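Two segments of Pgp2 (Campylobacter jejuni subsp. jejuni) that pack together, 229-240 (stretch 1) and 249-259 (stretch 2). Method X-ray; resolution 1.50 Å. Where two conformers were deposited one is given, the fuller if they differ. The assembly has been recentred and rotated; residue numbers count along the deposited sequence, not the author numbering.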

# COMPACT_ATOMS: atom_id res chain seq x y z
N LYS A 229 16.39 21.11 -11.79
CA LYS A 229 15.23 20.24 -11.86
C LYS A 229 13.99 20.98 -11.38
O LYS A 229 14.06 21.83 -10.48
CB LYS A 229 15.44 19.00 -10.99
CG LYS A 229 16.82 18.36 -11.13
CD LYS A 229 17.04 17.24 -10.12
CE LYS A 229 18.47 16.74 -10.16
NZ LYS A 229 18.75 15.69 -9.14
N LYS A 230 12.85 20.65 -11.98
CA LYS A 230 11.55 21.16 -11.55
C LYS A 230 10.60 19.98 -11.48
O LYS A 230 10.33 19.32 -12.49
CB LYS A 230 11.02 22.20 -12.53
N ILE A 231 10.08 19.71 -10.28
CA ILE A 231 9.30 18.50 -10.03
C ILE A 231 8.11 18.85 -9.15
O ILE A 231 8.24 19.64 -8.21
CB ILE A 231 10.19 17.41 -9.38
CG1 ILE A 231 9.37 16.17 -9.05
CG2 ILE A 231 10.88 17.96 -8.14
CD1 ILE A 231 10.23 14.97 -8.69
N LYS A 232 6.96 18.26 -9.46
CA LYS A 232 5.74 18.45 -8.69
C LYS A 232 5.14 17.10 -8.32
O LYS A 232 5.10 16.19 -9.15
CB LYS A 232 4.70 19.25 -9.48
CG LYS A 232 4.89 20.76 -9.40
CD LYS A 232 3.95 21.49 -10.34
CE LYS A 232 4.59 21.73 -11.70
NZ LYS A 232 3.61 21.66 -12.81
N PHE A 233 4.68 16.99 -7.07
CA PHE A 233 3.97 15.81 -6.60
C PHE A 233 2.48 16.13 -6.55
O PHE A 233 2.08 17.23 -6.15
CB PHE A 233 4.42 15.39 -5.20
CG PHE A 233 5.82 14.86 -5.13
CD1 PHE A 233 6.59 14.66 -6.27
CD2 PHE A 233 6.37 14.54 -3.90
CE1 PHE A 233 7.88 14.16 -6.17
CE2 PHE A 233 7.66 14.04 -3.80
CZ PHE A 233 8.42 13.85 -4.93
N SER A 234 1.66 15.16 -6.94
CA SER A 234 0.21 15.32 -6.85
C SER A 234 -0.42 13.97 -6.55
O SER A 234 0.24 12.93 -6.60
CB SER A 234 -0.37 15.95 -8.12
OG SER A 234 -0.21 15.10 -9.24
N ASP A 235 -1.71 14.00 -6.22
CA ASP A 235 -2.49 12.80 -5.94
C ASP A 235 -1.83 11.94 -4.86
O ASP A 235 -1.67 10.73 -5.01
CB ASP A 235 -2.75 12.00 -7.22
CG ASP A 235 -3.82 10.93 -7.04
OD1 ASP A 235 -4.71 11.10 -6.18
OD2 ASP A 235 -3.78 9.92 -7.78
N ILE A 236 -1.45 12.57 -3.76
CA ILE A 236 -0.71 11.87 -2.71
C ILE A 236 -1.68 11.07 -1.85
O ILE A 236 -2.65 11.61 -1.31
CB ILE A 236 0.10 12.85 -1.85
CG1 ILE A 236 1.12 13.59 -2.72
CG2 ILE A 236 0.83 12.09 -0.73
CD1 ILE A 236 1.73 14.79 -2.02
N ASN A 237 -1.41 9.77 -1.73
CA ASN A 237 -2.13 8.87 -0.85
C ASN A 237 -1.14 8.25 0.12
O ASN A 237 -0.14 7.67 -0.32
CB ASN A 237 -2.78 7.73 -1.63
CG ASN A 237 -3.85 8.20 -2.58
OD1 ASN A 237 -4.58 9.15 -2.29
ND2 ASN A 237 -3.98 7.52 -3.71
N ILE A 238 -1.41 8.38 1.41
CA ILE A 238 -0.57 7.80 2.45
C ILE A 238 -1.43 6.82 3.23
O ILE A 238 -2.54 7.17 3.67
CB ILE A 238 0.04 8.88 3.35
CG1 ILE A 238 1.01 9.73 2.52
CG2 ILE A 238 0.75 8.26 4.55
CD1 ILE A 238 1.70 10.81 3.28
N SER A 239 -0.94 5.59 3.38
CA SER A 239 -1.73 4.55 3.99
C SER A 239 -0.93 3.76 5.02
O SER A 239 0.25 3.46 4.80
CB SER A 239 -2.18 3.57 2.90
OG SER A 239 -2.84 4.25 1.84
N PRO A 240 -1.57 3.35 6.11
CA PRO A 240 -0.88 2.48 7.07
C PRO A 240 -0.66 1.11 6.46
O PRO A 240 -1.47 0.62 5.68
CB PRO A 240 -1.87 2.42 8.25
CG PRO A 240 -3.19 2.60 7.62
CD PRO A 240 -2.97 3.58 6.50
N MET A 249 4.90 1.19 9.58
CA MET A 249 5.13 1.24 8.14
C MET A 249 3.96 1.93 7.46
O MET A 249 2.81 1.87 7.92
CB MET A 249 5.30 -0.16 7.57
CG MET A 249 6.56 -0.82 8.06
SD MET A 249 6.76 -2.49 7.44
CE MET A 249 6.82 -2.20 5.70
N TYR A 250 4.28 2.60 6.35
CA TYR A 250 3.28 3.26 5.54
C TYR A 250 3.63 3.07 4.08
O TYR A 250 4.80 2.88 3.72
CB TYR A 250 3.22 4.77 5.81
CG TYR A 250 2.52 5.16 7.09
CD1 TYR A 250 3.16 5.08 8.31
CD2 TYR A 250 1.22 5.63 7.07
CE1 TYR A 250 2.50 5.46 9.49
CE2 TYR A 250 0.57 6.00 8.23
CZ TYR A 250 1.22 5.91 9.43
OH TYR A 250 0.56 6.30 10.58
N ARG A 251 2.60 3.14 3.24
CA ARG A 251 2.75 3.23 1.79
C ARG A 251 2.42 4.66 1.39
O ARG A 251 1.43 5.22 1.84
CB ARG A 251 1.81 2.26 1.08
CG ARG A 251 2.10 2.16 -0.38
CD ARG A 251 1.05 1.36 -1.10
NE ARG A 251 0.05 2.27 -1.62
CZ ARG A 251 -0.60 2.12 -2.77
NH1 ARG A 251 -0.38 1.07 -3.54
NH2 ARG A 251 -1.48 3.04 -3.13
N ILE A 252 3.27 5.25 0.55
CA ILE A 252 3.08 6.61 0.04
C ILE A 252 3.09 6.51 -1.47
O ILE A 252 4.11 6.14 -2.06
CB ILE A 252 4.18 7.56 0.51
CG1 ILE A 252 4.31 7.55 2.03
CG2 ILE A 252 3.89 8.98 -0.01
CD1 ILE A 252 5.47 8.37 2.57
N SER A 253 1.97 6.84 -2.11
CA SER A 253 1.89 6.85 -3.56
C SER A 253 1.54 8.25 -4.04
O SER A 253 0.85 9.01 -3.34
CB SER A 253 0.88 5.82 -4.09
OG SER A 253 -0.43 6.08 -3.64
N PHE A 254 2.02 8.59 -5.22
CA PHE A 254 1.79 9.93 -5.76
C PHE A 254 2.20 9.93 -7.22
O PHE A 254 2.91 9.03 -7.68
CB PHE A 254 2.57 11.00 -4.98
CG PHE A 254 4.04 10.72 -4.85
CD1 PHE A 254 4.94 11.27 -5.74
CD2 PHE A 254 4.52 9.92 -3.83
CE1 PHE A 254 6.30 11.02 -5.62
CE2 PHE A 254 5.88 9.67 -3.70
CZ PHE A 254 6.76 10.22 -4.59
N TYR A 255 1.73 10.95 -7.93
CA TYR A 255 2.17 11.21 -9.29
C TYR A 255 3.34 12.18 -9.26
O TYR A 255 3.34 13.15 -8.50
CB TYR A 255 1.06 11.85 -10.13
CG TYR A 255 -0.07 10.94 -10.53
CD1 TYR A 255 -1.38 11.23 -10.18
CD2 TYR A 255 0.17 9.79 -11.27
CE1 TYR A 255 -2.43 10.41 -10.55
CE2 TYR A 255 -0.87 8.96 -11.65
CZ TYR A 255 -2.16 9.27 -11.29
OH TYR A 255 -3.20 8.44 -11.67
N GLU A 256 4.33 11.91 -10.09
CA GLU A 256 5.49 12.77 -10.26
C GLU A 256 5.32 13.48 -11.59
O GLU A 256 5.23 12.83 -12.63
CB GLU A 256 6.75 11.90 -10.29
CG GLU A 256 8.05 12.66 -10.19
CD GLU A 256 9.19 11.75 -9.81
OE1 GLU A 256 9.79 11.13 -10.71
OE2 GLU A 256 9.47 11.63 -8.59
N ASP A 257 5.24 14.81 -11.56
CA ASP A 257 4.95 15.61 -12.74
C ASP A 257 6.14 16.51 -13.05
O ASP A 257 6.76 17.08 -12.15
CB ASP A 257 3.70 16.49 -12.53
CG ASP A 257 2.43 15.67 -12.35
OD1 ASP A 257 2.25 14.67 -13.08
OD2 ASP A 257 1.62 16.02 -11.47
N TYR A 258 6.45 16.63 -14.34
CA TYR A 258 7.59 17.44 -14.77
C TYR A 258 7.30 17.94 -16.18
O TYR A 258 6.88 17.17 -17.04
CB TYR A 258 8.88 16.61 -14.77
N TYR A 259 7.53 19.23 -16.39
CA TYR A 259 7.33 19.85 -17.69
C TYR A 259 8.66 19.88 -18.44
O TYR A 259 9.69 20.23 -17.86
CB TYR A 259 6.80 21.28 -17.53
O HOH W 1 -1.35 8.15 -5.73
O HOH W 2 -0.99 4.57 -0.31

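A beta bulge interrupts this antiparallel pairing at Asp-235. That residue has phi/psi of 54/49, and the chain turns a corner there. The register shifts by one, so Ser-234 pairs with Tyr-255 but Asn-237 pairs with Ser-253. The carbonyl of Asp-235 is left without a backbone donor across the strands. Water 1 donates to Asp-235 O (2.7 Å) and also bonds Ser-253 OG (3.1 Å).

Regular ladders run on both sides of the bulge. Before it, Lys-232 N bonds Asp-257 O (2.9 Å), and Tyr-255 N bonds Ser-234 O (2.8 Å). After it, Asn-237 N bonds Ser-253 O (2.9 Å), and Arg-251 N bonds Ser-239 O (2.8 Å). Each of these four pairs also has the reciprocal bond.

Lys-232, Ser-234, Tyr-255 and Asp-257 share one face. There the hydroxyl Ser-234 OG donates to the carboxylate oxygen Asp-257 OD2 (3.0 Å), a diagonal link between neighbouring pairs. Further along, water 2 accepts from Arg-251 NE (2.8 Å) and bonds Ser-239 OG (2.9 Å).

Apolar contacts complete the packing. The rings of Phe-233 and Phe-254 meet obliquely, with Phe-233 CE1 3.6 Å from Phe-254 CE1. Ile-236 CG1 lies 3.7 Å from Phe-254 CB. Ile-238 CG1 reaches Ile-252 CG2 (3.9 Å), while Ile-238 CG2 approaches Tyr-250 CD2 (3.7 Å).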